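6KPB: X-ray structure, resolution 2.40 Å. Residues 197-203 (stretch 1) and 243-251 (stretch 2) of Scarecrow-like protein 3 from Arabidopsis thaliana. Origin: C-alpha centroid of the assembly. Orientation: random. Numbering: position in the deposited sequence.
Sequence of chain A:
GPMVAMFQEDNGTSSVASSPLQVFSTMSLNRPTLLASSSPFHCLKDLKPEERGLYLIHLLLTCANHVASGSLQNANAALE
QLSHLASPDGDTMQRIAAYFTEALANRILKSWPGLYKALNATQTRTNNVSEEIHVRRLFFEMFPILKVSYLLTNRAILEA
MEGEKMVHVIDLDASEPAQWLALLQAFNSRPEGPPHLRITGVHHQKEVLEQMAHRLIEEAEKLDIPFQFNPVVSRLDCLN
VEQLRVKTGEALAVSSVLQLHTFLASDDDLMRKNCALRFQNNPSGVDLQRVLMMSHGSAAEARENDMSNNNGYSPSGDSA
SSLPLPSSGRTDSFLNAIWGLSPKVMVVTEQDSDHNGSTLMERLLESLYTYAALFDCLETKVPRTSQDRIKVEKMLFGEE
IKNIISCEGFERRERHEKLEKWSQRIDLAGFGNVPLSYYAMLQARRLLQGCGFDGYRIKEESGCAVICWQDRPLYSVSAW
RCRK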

# COMPACT_ATOMS: atom_id res chain seq x y z
N LEU A 197 -8.76 40.30 -7.60
CA LEU A 197 -8.23 39.03 -8.06
C LEU A 197 -9.18 37.90 -7.66
O LEU A 197 -9.58 37.80 -6.50
CB LEU A 197 -6.84 38.77 -7.49
CG LEU A 197 -6.21 37.45 -7.94
CD1 LEU A 197 -6.20 37.37 -9.46
CD2 LEU A 197 -4.80 37.32 -7.39
N ARG A 198 -9.53 37.07 -8.63
CA ARG A 198 -10.31 35.86 -8.39
C ARG A 198 -9.54 34.68 -8.96
O ARG A 198 -9.06 34.74 -10.10
CB ARG A 198 -11.70 35.96 -9.01
CG ARG A 198 -12.52 34.69 -8.90
CD ARG A 198 -14.01 35.01 -8.77
NE ARG A 198 -14.85 33.88 -9.15
CZ ARG A 198 -15.42 33.75 -10.34
NH1 ARG A 198 -16.17 32.69 -10.61
NH2 ARG A 198 -15.25 34.69 -11.27
N ILE A 199 -9.41 33.62 -8.17
CA ILE A 199 -8.71 32.41 -8.59
C ILE A 199 -9.66 31.23 -8.42
O ILE A 199 -10.21 31.03 -7.33
CB ILE A 199 -7.42 32.19 -7.79
CG1 ILE A 199 -6.43 33.33 -8.06
CG2 ILE A 199 -6.80 30.84 -8.14
CD1 ILE A 199 -5.08 33.12 -7.42
N THR A 200 -9.85 30.47 -9.49
CA THR A 200 -10.65 29.25 -9.47
C THR A 200 -9.71 28.06 -9.51
O THR A 200 -8.97 27.87 -10.48
CB THR A 200 -11.62 29.21 -10.65
OG1 THR A 200 -12.52 30.33 -10.56
CG2 THR A 200 -12.43 27.93 -10.62
N GLY A 201 -9.73 27.25 -8.45
CA GLY A 201 -8.84 26.11 -8.32
C GLY A 201 -9.58 24.80 -8.58
O GLY A 201 -10.59 24.51 -7.94
N VAL A 202 -9.03 24.01 -9.50
CA VAL A 202 -9.61 22.72 -9.87
C VAL A 202 -8.67 21.62 -9.39
O VAL A 202 -7.48 21.62 -9.71
CB VAL A 202 -9.84 22.62 -11.39
CG1 VAL A 202 -10.40 21.25 -11.76
CG2 VAL A 202 -10.77 23.73 -11.86
N HIS A 203 -9.22 20.68 -8.62
CA HIS A 203 -8.48 19.52 -8.16
C HIS A 203 -9.48 18.45 -7.75
O HIS A 203 -10.66 18.74 -7.52
CB HIS A 203 -7.54 19.87 -6.99
CG HIS A 203 -6.40 18.92 -6.82
ND1 HIS A 203 -6.46 17.82 -5.99
CD2 HIS A 203 -5.16 18.90 -7.37
CE1 HIS A 203 -5.31 17.17 -6.04
NE2 HIS A 203 -4.51 17.81 -6.87
N GLN A 243 -19.14 24.90 -14.27
CA GLN A 243 -18.53 24.82 -12.95
C GLN A 243 -17.50 25.93 -12.70
O GLN A 243 -17.29 26.31 -11.55
CB GLN A 243 -17.87 23.46 -12.76
CG GLN A 243 -18.75 22.28 -13.16
CD GLN A 243 -18.27 20.98 -12.57
OE1 GLN A 243 -18.02 20.01 -13.28
NE2 GLN A 243 -18.16 20.94 -11.24
N LEU A 244 -16.86 26.45 -13.75
CA LEU A 244 -15.88 27.52 -13.57
C LEU A 244 -16.54 28.85 -13.20
O LEU A 244 -15.87 29.70 -12.60
CB LEU A 244 -15.05 27.70 -14.84
CG LEU A 244 -14.26 26.46 -15.24
CD1 LEU A 244 -13.54 26.66 -16.57
CD2 LEU A 244 -13.28 26.09 -14.14
N ARG A 245 -17.81 29.05 -13.56
CA ARG A 245 -18.58 30.22 -13.13
C ARG A 245 -17.88 31.53 -13.47
O ARG A 245 -17.80 32.45 -12.65
CB ARG A 245 -18.89 30.16 -11.63
CG ARG A 245 -20.06 29.27 -11.24
CD ARG A 245 -20.15 29.08 -9.72
NE ARG A 245 -21.32 28.29 -9.36
CZ ARG A 245 -21.39 26.97 -9.46
NH1 ARG A 245 -20.35 26.28 -9.92
NH2 ARG A 245 -22.50 26.33 -9.12
N VAL A 246 -17.37 31.64 -14.69
CA VAL A 246 -16.75 32.89 -15.11
C VAL A 246 -17.83 33.94 -15.32
O VAL A 246 -18.86 33.67 -15.94
CB VAL A 246 -15.95 32.71 -16.42
CG1 VAL A 246 -14.94 33.84 -16.57
CG2 VAL A 246 -15.26 31.36 -16.44
N LYS A 247 -17.59 35.14 -14.81
CA LYS A 247 -18.51 36.26 -14.96
C LYS A 247 -18.12 37.09 -16.17
O LYS A 247 -17.03 36.94 -16.74
CB LYS A 247 -18.54 37.11 -13.69
CG LYS A 247 -19.17 36.40 -12.49
CD LYS A 247 -18.73 37.00 -11.17
CE LYS A 247 -19.40 36.29 -10.00
NZ LYS A 247 -18.79 36.67 -8.70
N THR A 248 -19.02 37.97 -16.58
CA THR A 248 -18.79 38.81 -17.75
C THR A 248 -18.09 40.09 -17.35
O THR A 248 -18.33 40.64 -16.27
CB THR A 248 -20.12 39.13 -18.45
OG1 THR A 248 -20.97 37.97 -18.41
CG2 THR A 248 -19.88 39.51 -19.90
N GLY A 249 -17.20 40.57 -18.21
CA GLY A 249 -16.48 41.81 -17.96
C GLY A 249 -15.20 41.67 -17.17
O GLY A 249 -14.56 42.69 -16.90
N GLU A 250 -14.81 40.46 -16.79
CA GLU A 250 -13.57 40.23 -16.07
C GLU A 250 -12.55 39.56 -16.98
O GLU A 250 -12.89 38.65 -17.74
CB GLU A 250 -13.81 39.36 -14.82
CG GLU A 250 -14.46 38.02 -15.10
CD GLU A 250 -14.59 37.17 -13.85
OE1 GLU A 250 -14.74 35.94 -13.98
OE2 GLU A 250 -14.53 37.73 -12.74
N ALA A 251 -11.31 40.04 -16.91
CA ALA A 251 -10.25 39.47 -17.72
C ALA A 251 -9.86 38.09 -17.18
O ALA A 251 -9.79 37.88 -15.97
CB ALA A 251 -9.03 40.40 -17.72

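The contact is small, burying 271 Å² over both sides, and most of it is built around one long side chain. Stretch 1 is a strand, and its alternation sorts the residues: Arg198, Thr200 and Val202 direct their CA-to-CB bonds toward stretch 2, while the residues between them make no contact with it. Stretch 2 comes off the end of a weakly bonded helix and continues as an irregular loop past this row of side chains.

Gln243 contributes little directly. Its backbone O receives a weak hydrogen bond from NH1 of Arg245, at 3.5 Å, while its side-chain OE1 is engaged elsewhere in the structure.

Leu244 supplies the apolar part of the contact. Its CA-to-CB bond runs sideways, but with chi1 in m and chi2 in t the end of the side chain comes nearer the strand. There CD2 lies 4.1 Å from CG2 of Val202 and also 4.1 Å from CG2 of Thr200, so a single methyl meets two residues spaced two apart on the same strand face. Both are beta-branched, a type well suited to an extended backbone, and each offers a methyl here. Threonine adds a hydroxyl, and Thr200 OG1 is hydrogen-bonded elsewhere in the structure; its 4.0 Å approach to Leu244 O is a loose contact and not a hydrogen bond.

At Arg245 the chain leaves helical geometry, with phi and psi of 54° and 45°. The positive phi is unusual for a residue with a side chain, though tolerated in the left-handed region. It is the backbone that matters most to the contact: NH1 of Arg198 donates a hydrogen bond to Arg245 O, short at 2.6 Å and fairly straight at 159°. The side chain of Arg245 leads away and remains exposed, which suits a long charged residue at the margin.

The CA-to-CB bond of Val246 points away from the strand, and the residue adds almost nothing. Lys247 is exposed, yet the aliphatic part of its side chain comes near the guanidinium, with CD 4.2 Å from NH2 of Arg198. Its backbone N also donates a hydrogen bond to OE1 of Glu250, at 3.1 Å, tying the two sides of the turn together.

Thr248 makes no contact across the stretches. Gly249 also stays out of reach, but its phi of 88° and psi of 1° favor glycine: a CB would be jammed against the carbonyl O of the preceding residue.

Glu250 closes the arrangement. Its CA-to-CB bond points toward the strand, and OE1 lies 3.0 Å from NH2 of Arg198 in a salt bridge. A carboxylate suits this place, since OE1 both meets the charge of Arg198 and accepts the backbone N-H of Lys247. Both this oxygen and Arg245 O lie at the edge of the guanidinium, near its plane, where its N-H groups project. Arginine suits its place because it reaches the loop from the strand and presents NH1 to a carbonyl and NH2 to a carboxylate.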